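Local coordinates for sensor protein kinase WalK (Staphylococcus aureus, PDB 4YWZ) that probably senses an extracytoplasmic signal through this receptor domain and relays it as the histidine kinase of the essential WalKR two-component system, at residues S29-Y34 with V124-K129; I59-F64 with I72-Q77; V117-I122 with Y135-I140. The protein carries 1 engineered substitution. One frame throughout, in Å; residues are numbered along the deposited sequence.

Contact 1: residues S29-Y34 with V124-K129; sequences SIEKVY and VKVDKK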
loop_
_atom_site.group_PDB
_atom_site.type_symbol
_atom_site.label_atom_id
_atom_site.label_comp_id
_atom_site.label_asym_id
_atom_site.label_seq_id
_atom_site.Cartn_x
_atom_site.Cartn_y
_atom_site.Cartn_z
ATOM N N SER A 29 -3.492 15.805 -13.977
ATOM C CA SER A 29 -3.308 15.332 -15.319
ATOM C C SER A 29 -4.465 15.599 -16.275
ATOM O O SER A 29 -4.237 15.996 -17.415
ATOM C CB SER A 29 -2.920 13.776 -15.383
ATOM O OG SER A 29 -1.780 13.571 -14.496
ATOM N N ILE A 30 -5.703 15.347 -15.836
ATOM C CA ILE A 30 -6.851 15.560 -16.586
ATOM C C ILE A 30 -7.014 17.088 -16.833
ATOM O O ILE A 30 -7.303 17.505 -17.984
ATOM C CB ILE A 30 -8.130 14.942 -15.890
ATOM C CG1 ILE A 30 -8.042 13.417 -15.943
ATOM C CG2 ILE A 30 -9.378 15.423 -16.609
ATOM C CD1 ILE A 30 -9.185 12.777 -15.142
ATOM N N GLU A 31 -6.753 17.847 -15.803
ATOM C CA GLU A 31 -6.902 19.313 -15.928
ATOM C C GLU A 31 -5.956 19.820 -17.024
ATOM O O GLU A 31 -6.349 20.614 -17.902
ATOM C CB GLU A 31 -6.613 19.955 -14.601
ATOM C CG GLU A 31 -6.439 21.470 -14.625
ATOM C CD GLU A 31 -6.223 22.054 -13.256
ATOM O OE1 GLU A 31 -6.044 21.264 -12.302
ATOM O OE2 GLU A 31 -6.351 23.318 -13.098
ATOM N N LYS A 32 -4.751 19.297 -17.061
ATOM C CA LYS A 32 -3.712 19.760 -18.030
ATOM C C LYS A 32 -4.132 19.431 -19.434
ATOM O O LYS A 32 -3.912 20.246 -20.336
ATOM C CB LYS A 32 -2.346 19.144 -17.665
ATOM C CG LYS A 32 -1.861 19.783 -16.394
ATOM C CD LYS A 32 -0.363 19.677 -16.125
ATOM C CE LYS A 32 -0.027 20.501 -14.879
ATOM N NZ LYS A 32 1.252 20.064 -14.259
ATOM N N VAL A 33 -4.753 18.272 -19.654
ATOM C CA VAL A 33 -5.220 17.936 -20.966
ATOM C C VAL A 33 -6.299 18.907 -21.477
ATOM O O VAL A 33 -6.279 19.336 -22.641
ATOM C CB VAL A 33 -5.740 16.490 -21.081
ATOM C CG1 VAL A 33 -5.999 16.191 -22.518
ATOM C CG2 VAL A 33 -4.654 15.554 -20.651
ATOM N N TYR A 34 -7.211 19.310 -20.583
ATOM C CA TYR A 34 -8.186 20.375 -20.945
ATOM C C TYR A 34 -7.522 21.732 -21.277
ATOM O O TYR A 34 -7.878 22.352 -22.280
ATOM C CB TYR A 34 -9.154 20.567 -19.792
ATOM C CG TYR A 34 -10.295 19.565 -19.835
ATOM C CD1 TYR A 34 -10.082 18.254 -19.474
ATOM C CD2 TYR A 34 -11.524 19.914 -20.222
ATOM C CE1 TYR A 34 -11.112 17.293 -19.545
ATOM C CE2 TYR A 34 -12.583 18.988 -20.287
ATOM C CZ TYR A 34 -12.365 17.680 -19.939
ATOM O OH TYR A 34 -13.451 16.801 -19.997
ATOM N N VAL A 124 -12.725 17.528 -10.538
ATOM C CA VAL A 124 -11.768 17.992 -11.547
ATOM C C VAL A 124 -12.118 19.445 -11.859
ATOM O O VAL A 124 -13.255 19.713 -12.181
ATOM C CB VAL A 124 -11.705 17.146 -12.796
ATOM C CG1 VAL A 124 -10.647 17.671 -13.747
ATOM C CG2 VAL A 124 -11.465 15.676 -12.423
ATOM N N LYS A 125 -11.136 20.345 -11.630
ATOM C CA LYS A 125 -11.353 21.820 -11.905
ATOM C C LYS A 125 -10.457 22.250 -13.020
ATOM O O LYS A 125 -9.270 21.847 -13.088
ATOM C CB LYS A 125 -11.099 22.660 -10.688
ATOM C CG LYS A 125 -12.055 22.375 -9.544
ATOM C CD LYS A 125 -11.782 23.233 -8.386
ATOM C CE LYS A 125 -12.799 23.005 -7.321
ATOM N NZ LYS A 125 -12.470 23.828 -6.131
ATOM N N VAL A 126 -11.002 23.048 -13.955
ATOM C CA VAL A 126 -10.211 23.647 -14.998
ATOM C C VAL A 126 -10.555 25.160 -14.886
ATOM O O VAL A 126 -11.724 25.516 -14.802
ATOM C CB VAL A 126 -10.642 23.182 -16.336
ATOM C CG1 VAL A 126 -9.887 23.929 -17.456
ATOM C CG2 VAL A 126 -10.463 21.661 -16.406
ATOM N N ASP A 127 -9.510 25.971 -14.783
ATOM C CA ASP A 127 -9.733 27.435 -14.561
ATOM C C ASP A 127 -10.623 27.700 -13.419
ATOM O O ASP A 127 -11.479 28.569 -13.499
ATOM C CB ASP A 127 -10.227 28.046 -15.868
ATOM C CG ASP A 127 -10.222 29.619 -15.866
ATOM O OD1 ASP A 127 -9.269 30.104 -15.258
ATOM O OD2 ASP A 127 -11.190 30.299 -16.353
ATOM N N LYS A 128 -10.403 26.958 -12.315
ATOM C CA LYS A 128 -11.163 27.026 -11.077
ATOM C C LYS A 128 -12.601 26.553 -11.112
ATOM O O LYS A 128 -13.261 26.703 -10.086
ATOM C CB LYS A 128 -11.237 28.464 -10.542
ATOM C CG LYS A 128 -9.957 29.250 -10.673
ATOM C CD LYS A 128 -8.986 28.891 -9.580
ATOM C CE LYS A 128 -8.049 30.068 -9.325
ATOM N NZ LYS A 128 -6.646 29.558 -9.239
ATOM N N LYS A 129 -13.117 26.059 -12.212
ATOM C CA LYS A 129 -14.463 25.589 -12.325
ATOM C C LYS A 129 -14.475 24.066 -12.392
ATOM O O LYS A 129 -13.728 23.459 -13.150
ATOM C CB LYS A 129 -15.174 26.087 -13.565
ATOM C CG LYS A 129 -15.501 27.605 -13.514
ATOM C CD LYS A 129 -16.794 27.857 -14.306
ATOM C CE LYS A 129 -17.380 29.200 -13.960
ATOM N NZ LYS A 129 -16.270 30.180 -13.957
HETATM O O HOH W 1 -6.858 25.118 -15.161
HETATM O O HOH W 2 -8.354 25.015 -11.840
#
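Ile30 and Tyr34, one turn apart on the helix, make the apolar part of the contact with Val124 and Val126. CG2 of Ile30 meets CG1 of Val124 at 3.9 Å, the two side chains crossing at about a right angle. One turn on, CB of Tyr34 lies 3.8 Å from CG2 of Val126, and the aromatic ring stands obliquely to the same methyl. The polar part belongs to Glu31. Its CG stands anti to the backbone N (chi1 168°), the chain runs extended beyond it, and Lys125 O sits over the carboxylate, 3.1 Å from CD. All three oxygens are acceptors, so this is close packing without a hydrogen bond. Two waters make the polar link instead: both bind Glu31 OE2, and one accepts from Asp127 N at 2.8 Å, the other from Lys128 N at 2.9 Å. Those amides lie in the type I' turn Val126-Lys129, closed by Lys129 N to Val126 O at 3.0 Å. Glu27 comes close to Glu31 OE1, and this like charge may raise the proton affinity of Glu31. The axes of helix 29-34 and strand 124-126 run at 31° and approach to 7.9 Å. The long helix 7-37 thus packs on the end of hairpin 114-126/129-138, with Ile131 touching Tyr34, Val124 and Val126, and Leu49 of helix 46-54 touching Ile30.

Contact 2: residues I59-F64 with I72-Q77; sequences IGEIRF and IATTKQ
The antiparallel hairpin 59-66/71-74, at one side of the central sheet of the Cache domain, pairs Phe64 with Ala73 and Arg63 with Thr74. It contains a classic beta bulge: Ile72 and Ala73 both face Phe64, whose O accepts from Ile72 N at 2.8 Å and only weakly from Ala73 N. Beside the bulge, the CD2 edge of the Phe64 ring lies 3.8 Å from Ile72 CB, the two side chains side by side and pointing the same way. Past Thr74 the ladder is completed by a side chain. Thr75 OG1, set between its own backbone N and carbonyl carbon (chi1 63°), accepts from Ile62 N at 3.0 Å in a nearly straight bond (170°), while Thr75 N donates to Ile62 O. On the Arg63-Thr74 face, Arg63 grips Glu61 side-on, NE to OE2 and NH2 to OE1. Thr74 OG1 accepts from Lys76 N in an ST turn, and Asn79 also binds Glu61 OE2. The bent Lys76 chain brings NZ to Gly60 O in a weak bond, and a water links the same two atoms, its bond to NZ also weak. Glu61 OE2 takes Arg63 NE from above the carboxylate plane at 2.9 Å and Thr74 OG1 on its anti lone pair at 2.6 Å.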
loop_
_atom_site.group_PDB
_atom_site.type_symbol
_atom_site.label_atom_id
_atom_site.label_comp_id
_atom_site.label_asym_id
_atom_site.label_seq_id
_atom_site.Cartn_x
_atom_site.Cartn_y
_atom_site.Cartn_z
ATOM N N ILE A 59 -6.612 0.048 -6.074
ATOM C CA ILE A 59 -7.805 0.652 -6.700
ATOM C C ILE A 59 -8.639 -0.414 -7.383
ATOM O O ILE A 59 -8.135 -1.231 -8.225
ATOM C CB ILE A 59 -7.374 1.752 -7.648
ATOM C CG1 ILE A 59 -6.897 2.930 -6.779
ATOM C CG2 ILE A 59 -8.592 2.167 -8.535
ATOM C CD1 ILE A 59 -6.534 4.173 -7.498
ATOM N N GLY A 60 -9.929 -0.469 -7.030
ATOM C CA GLY A 60 -10.924 -1.336 -7.650
ATOM C C GLY A 60 -11.420 -0.827 -8.995
ATOM O O GLY A 60 -11.345 -1.497 -10.011
ATOM N N GLU A 61 -11.905 0.410 -8.997
ATOM C CA GLU A 61 -12.461 1.049 -10.190
ATOM C C GLU A 61 -12.339 2.562 -10.070
ATOM O O GLU A 61 -12.363 3.065 -8.967
ATOM C CB GLU A 61 -13.911 0.755 -10.255
ATOM C CG GLU A 61 -14.587 1.179 -11.583
ATOM C CD GLU A 61 -16.095 0.857 -11.652
ATOM O OE1 GLU A 61 -16.700 0.325 -10.704
ATOM O OE2 GLU A 61 -16.711 1.250 -12.651
ATOM N N ILE A 62 -12.094 3.225 -11.197
ATOM C CA ILE A 62 -12.162 4.675 -11.261
ATOM C C ILE A 62 -13.232 4.962 -12.297
ATOM O O ILE A 62 -13.247 4.365 -13.408
ATOM C CB ILE A 62 -10.842 5.330 -11.645
ATOM C CG1 ILE A 62 -9.690 4.846 -10.752
ATOM C CG2 ILE A 62 -11.041 6.854 -11.622
ATOM C CD1 ILE A 62 -8.316 5.423 -11.125
ATOM N N ARG A 63 -14.124 5.980 -12.029
ATOM C CA ARG A 63 -15.053 6.510 -13.034
ATOM C C ARG A 63 -14.788 8.022 -13.148
ATOM O O ARG A 63 -14.415 8.679 -12.188
ATOM C CB ARG A 63 -16.472 6.323 -12.664
ATOM C CG ARG A 63 -16.840 4.847 -12.339
ATOM C CD ARG A 63 -18.242 4.622 -11.840
ATOM N NE ARG A 63 -18.428 3.217 -11.476
ATOM C CZ ARG A 63 -19.363 2.777 -10.639
ATOM N NH1 ARG A 63 -20.327 3.617 -10.166
ATOM N NH2 ARG A 63 -19.371 1.481 -10.309
ATOM N N PHE A 64 -14.982 8.545 -14.340
ATOM C CA PHE A 64 -15.073 9.980 -14.586
ATOM C C PHE A 64 -16.507 10.322 -14.986
ATOM O O PHE A 64 -17.113 9.708 -15.827
ATOM C CB PHE A 64 -14.070 10.462 -15.643
ATOM C CG PHE A 64 -14.175 11.958 -15.915
ATOM C CD1 PHE A 64 -13.656 12.857 -15.050
ATOM C CD2 PHE A 64 -14.968 12.421 -17.016
ATOM C CE1 PHE A 64 -13.837 14.254 -15.233
ATOM C CE2 PHE A 64 -15.160 13.814 -17.165
ATOM C CZ PHE A 64 -14.553 14.688 -16.300
ATOM N N ILE A 72 -18.979 9.051 -17.853
ATOM C CA ILE A 72 -18.266 9.215 -19.154
ATOM C C ILE A 72 -17.378 8.054 -19.415
ATOM O O ILE A 72 -17.229 7.555 -20.612
ATOM C CB ILE A 72 -17.446 10.554 -19.139
ATOM C CG1 ILE A 72 -18.338 11.792 -18.985
ATOM C CG2 ILE A 72 -16.601 10.720 -20.405
ATOM C CD1 ILE A 72 -19.471 11.823 -19.987
ATOM N N ALA A 73 -16.727 7.551 -18.362
ATOM C CA ALA A 73 -15.689 6.537 -18.538
ATOM C C ALA A 73 -15.571 5.764 -17.236
ATOM O O ALA A 73 -15.758 6.306 -16.163
ATOM C CB ALA A 73 -14.360 7.166 -18.849
ATOM N N THR A 74 -15.173 4.501 -17.416
ATOM C CA THR A 74 -14.833 3.609 -16.331
ATOM C C THR A 74 -13.618 2.776 -16.705
ATOM O O THR A 74 -13.364 2.484 -17.888
ATOM C CB THR A 74 -15.987 2.635 -15.948
ATOM O OG1 THR A 74 -15.535 1.742 -14.915
ATOM C CG2 THR A 74 -16.523 1.797 -17.117
ATOM N N THR A 75 -12.886 2.356 -15.679
ATOM C CA THR A 75 -11.764 1.424 -15.829
ATOM C C THR A 75 -12.160 -0.057 -15.756
ATOM O O THR A 75 -11.307 -0.920 -16.096
ATOM C CB THR A 75 -10.748 1.646 -14.779
ATOM O OG1 THR A 75 -11.300 1.395 -13.467
ATOM C CG2 THR A 75 -10.255 3.063 -14.846
ATOM N N LYS A 76 -13.407 -0.334 -15.439
ATOM C CA LYS A 76 -13.923 -1.694 -15.273
ATOM C C LYS A 76 -14.782 -2.113 -16.455
ATOM O O LYS A 76 -15.917 -1.626 -16.683
ATOM C CB LYS A 76 -14.614 -1.846 -13.902
ATOM C CG LYS A 76 -15.134 -3.234 -13.631
ATOM C CD LYS A 76 -15.526 -3.513 -12.164
ATOM C CE LYS A 76 -14.512 -3.217 -11.088
ATOM N NZ LYS A 76 -13.268 -4.062 -10.952
ATOM N N GLN A 77 -14.187 -2.984 -17.276
ATOM C CA GLN A 77 -14.841 -3.442 -18.533
ATOM C C GLN A 77 -16.242 -4.035 -18.286
ATOM O O GLN A 77 -17.188 -3.790 -19.035
ATOM C CB GLN A 77 -13.873 -4.416 -19.245
ATOM C CG GLN A 77 -14.384 -5.046 -20.527
ATOM C CD GLN A 77 -14.212 -6.566 -20.508
ATOM O OE1 GLN A 77 -15.055 -7.303 -19.966
ATOM N NE2 GLN A 77 -13.109 -7.045 -21.085
HETATM O O HOH W 3 -11.159 -1.038 -12.739
HETATM O O HOH W 4 -10.545 -4.361 -10.233
#

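Contact 3: residues V117-I122 with Y135-I140; sequences VWVYNI and YIESKI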
loop_
_atom_site.group_PDB
_atom_site.type_symbol
_atom_site.label_atom_id
_atom_site.label_comp_id
_atom_site.label_asym_id
_atom_site.label_seq_id
_atom_site.Cartn_x
_atom_site.Cartn_y
_atom_site.Cartn_z
ATOM N N VAL A 117 -15.377 -1.142 1.350
ATOM C CA VAL A 117 -14.750 -0.434 0.245
ATOM C C VAL A 117 -14.737 1.054 0.560
ATOM O O VAL A 117 -15.662 1.560 1.119
ATOM C CB VAL A 117 -15.536 -0.656 -1.055
ATOM C CG1 VAL A 117 -15.036 0.269 -2.162
ATOM C CG2 VAL A 117 -15.351 -2.124 -1.499
ATOM N N TRP A 118 -13.667 1.732 0.282
ATOM C CA TRP A 118 -13.556 3.118 0.591
ATOM C C TRP A 118 -13.796 3.853 -0.706
ATOM O O TRP A 118 -13.083 3.691 -1.716
ATOM C CB TRP A 118 -12.180 3.492 1.168
ATOM C CG TRP A 118 -12.068 4.870 1.686
ATOM C CD1 TRP A 118 -12.850 5.431 2.619
ATOM C CD2 TRP A 118 -11.111 5.893 1.302
ATOM N NE1 TRP A 118 -12.453 6.764 2.870
ATOM C CE2 TRP A 118 -11.409 7.064 2.062
ATOM C CE3 TRP A 118 -10.092 5.953 0.366
ATOM C CZ2 TRP A 118 -10.659 8.238 1.950
ATOM C CZ3 TRP A 118 -9.387 7.144 0.213
ATOM C CH2 TRP A 118 -9.696 8.262 0.997
ATOM N N VAL A 119 -14.762 4.789 -0.684
ATOM C CA VAL A 119 -15.144 5.557 -1.858
ATOM C C VAL A 119 -14.624 6.986 -1.634
ATOM O O VAL A 119 -14.807 7.606 -0.566
ATOM C CB VAL A 119 -16.681 5.692 -2.029
ATOM C CG1 VAL A 119 -17.084 6.764 -3.073
ATOM C CG2 VAL A 119 -17.285 4.314 -2.283
ATOM N N TYR A 120 -13.823 7.441 -2.608
ATOM C CA TYR A 120 -13.210 8.811 -2.617
ATOM C C TYR A 120 -13.645 9.465 -3.903
ATOM O O TYR A 120 -13.488 8.973 -5.020
ATOM C CB TYR A 120 -11.710 8.683 -2.516
ATOM C CG TYR A 120 -10.985 10.013 -2.533
ATOM C CD1 TYR A 120 -11.037 10.780 -1.418
ATOM C CD2 TYR A 120 -10.286 10.426 -3.629
ATOM C CE1 TYR A 120 -10.387 12.030 -1.369
ATOM C CE2 TYR A 120 -9.622 11.637 -3.633
ATOM C CZ TYR A 120 -9.732 12.423 -2.524
ATOM O OH TYR A 120 -9.054 13.685 -2.463
ATOM N N ASN A 121 -14.132 10.701 -3.769
ATOM C CA ASN A 121 -14.426 11.549 -4.853
ATOM C C ASN A 121 -13.527 12.834 -4.804
ATOM O O ASN A 121 -13.371 13.458 -3.750
ATOM C CB ASN A 121 -15.854 12.070 -4.726
ATOM C CG ASN A 121 -16.885 11.020 -4.991
ATOM O OD1 ASN A 121 -16.899 10.466 -6.072
ATOM N ND2 ASN A 121 -17.705 10.757 -4.046
ATOM N N ILE A 122 -12.954 13.121 -5.965
ATOM C CA ILE A 122 -12.216 14.393 -6.165
ATOM C C ILE A 122 -12.718 15.078 -7.409
ATOM O O ILE A 122 -12.728 14.552 -8.505
ATOM C CB ILE A 122 -10.675 14.225 -6.162
ATOM C CG1 ILE A 122 -10.027 15.622 -6.351
ATOM C CG2 ILE A 122 -10.193 13.208 -7.145
ATOM C CD1 ILE A 122 -8.525 15.638 -6.166
ATOM N N TYR A 135 -14.449 9.448 -9.305
ATOM C CA TYR A 135 -14.980 8.572 -8.294
ATOM C C TYR A 135 -14.091 7.310 -8.251
ATOM O O TYR A 135 -13.841 6.723 -9.283
ATOM C CB TYR A 135 -16.382 8.153 -8.758
ATOM C CG TYR A 135 -17.034 6.982 -8.026
ATOM C CD1 TYR A 135 -16.878 5.723 -8.515
ATOM C CD2 TYR A 135 -17.854 7.177 -6.926
ATOM C CE1 TYR A 135 -17.506 4.630 -7.906
ATOM C CE2 TYR A 135 -18.522 6.131 -6.343
ATOM C CZ TYR A 135 -18.286 4.828 -6.828
ATOM O OH TYR A 135 -18.867 3.707 -6.232
ATOM N N ILE A 136 -13.634 6.967 -7.082
ATOM C CA ILE A 136 -12.714 5.846 -6.886
ATOM C C ILE A 136 -13.300 4.925 -5.834
ATOM O O ILE A 136 -13.689 5.335 -4.759
ATOM C CB ILE A 136 -11.352 6.310 -6.459
ATOM C CG1 ILE A 136 -10.737 7.184 -7.512
ATOM C CG2 ILE A 136 -10.444 5.118 -6.143
ATOM C CD1 ILE A 136 -9.437 7.798 -7.086
ATOM N N GLU A 137 -13.365 3.615 -6.186
ATOM C CA GLU A 137 -13.591 2.497 -5.193
ATOM C C GLU A 137 -12.217 1.869 -4.952
ATOM O O GLU A 137 -11.521 1.447 -5.909
ATOM C CB GLU A 137 -14.560 1.425 -5.698
ATOM C CG GLU A 137 -15.959 1.928 -5.834
ATOM C CD GLU A 137 -16.987 0.852 -6.334
ATOM O OE1 GLU A 137 -16.568 -0.334 -6.492
ATOM O OE2 GLU A 137 -18.101 1.311 -6.676
ATOM N N SER A 138 -11.799 1.919 -3.688
ATOM C CA SER A 138 -10.478 1.420 -3.285
ATOM C C SER A 138 -10.641 0.293 -2.306
ATOM O O SER A 138 -11.558 0.240 -1.467
ATOM C CB SER A 138 -9.629 2.594 -2.823
ATOM O OG SER A 138 -10.077 3.096 -1.631
ATOM N N LYS A 139 -9.669 -0.628 -2.393
ATOM C CA LYS A 139 -9.742 -1.919 -1.675
ATOM C C LYS A 139 -9.227 -1.834 -0.259
ATOM O O LYS A 139 -8.286 -2.564 0.191
ATOM C CB LYS A 139 -8.972 -2.933 -2.485
ATOM C CG LYS A 139 -9.484 -3.224 -3.874
ATOM C CD LYS A 139 -8.615 -4.197 -4.600
ATOM C CE LYS A 139 -9.149 -4.391 -5.991
ATOM N NZ LYS A 139 -8.427 -5.397 -6.845
ATOM N N ILE A 140 -9.858 -1.012 0.558
ATOM C CA ILE A 140 -9.464 -0.832 1.946
ATOM C C ILE A 140 -9.606 -2.140 2.802
ATOM O O ILE A 140 -8.984 -2.204 3.873
ATOM C CB ILE A 140 -10.201 0.339 2.610
ATOM C CG1 ILE A 140 -9.421 0.916 3.754
ATOM C CG2 ILE A 140 -11.631 -0.014 2.976
ATOM C CD1 ILE A 140 -9.841 2.296 4.125
HETATM O O HOH W 5 -11.215 5.327 -2.911
#
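Val119 CG1 packs against the Tyr135 ring, 3.6 Å from CE2 and oblique to its plane. Farther along this face Val117 CG1 lies 3.8 Å from Glu137 CB. On the opposite face Trp118 CB meets Ile140 CD1 at 4.0 Å, and Ile136 CD1 lies at the edge of the Tyr120 ring. Tyr120 CB lies 3.9 Å above one indole face of Trp118, offset toward the rim. This antiparallel hairpin includes the middle strand, 129-138, of the five-stranded Cache-type sheet, with helix 7-37 against the Trp118-Tyr120 face and helix 90-98 against Asn121 and Tyr135. The hydrogen-bonded pairs Trp118-Ser138 and Tyr120-Ile136 each exchange two backbone bonds, the straightest from Trp118 N to Ser138 O (167°). Ser138 OG lies at the indole edge, in plane and 3.5 Å from CE3, and a water joins it to Trp118 O. Asn121 OD1 approaches the edge of the Tyr135 ring, 3.5 Å from CD2; the same oxygen accepts from Asn133, while Asn121 ND2 bonds to Asn102 and Ser91. At the polar end Tyr135 OH donates to the anti lone pair of Glu137 OE2 at 2.6 Å, an oxygen that also forms a salt bridge with Lys108, while Tyr110 OH bonds OE1.

Contact 3 is wholly buried at the middle of the sheet, whereas contacts 1 and 2 are only partly buried. Contacts 1 and 3 share strand 114-126, at its turn end and its centre, their centres about 21 Å apart. Contacts 2 and 3 join through neighbouring strands: Gly60 N and Arg63 N probably bond to Glu137 O and Tyr135 O. Contact 1 touches contact 2 where Val124 CG2 packs on Phe64 CE1. The chemistry follows position: contact 3 combines a regular backbone ladder with side-chain packing on both faces, contact 2 replaces part of its ladder with side-chain bonds, and helix-on-strand contact 1 has methyl packing and waters but no direct hydrogen bond.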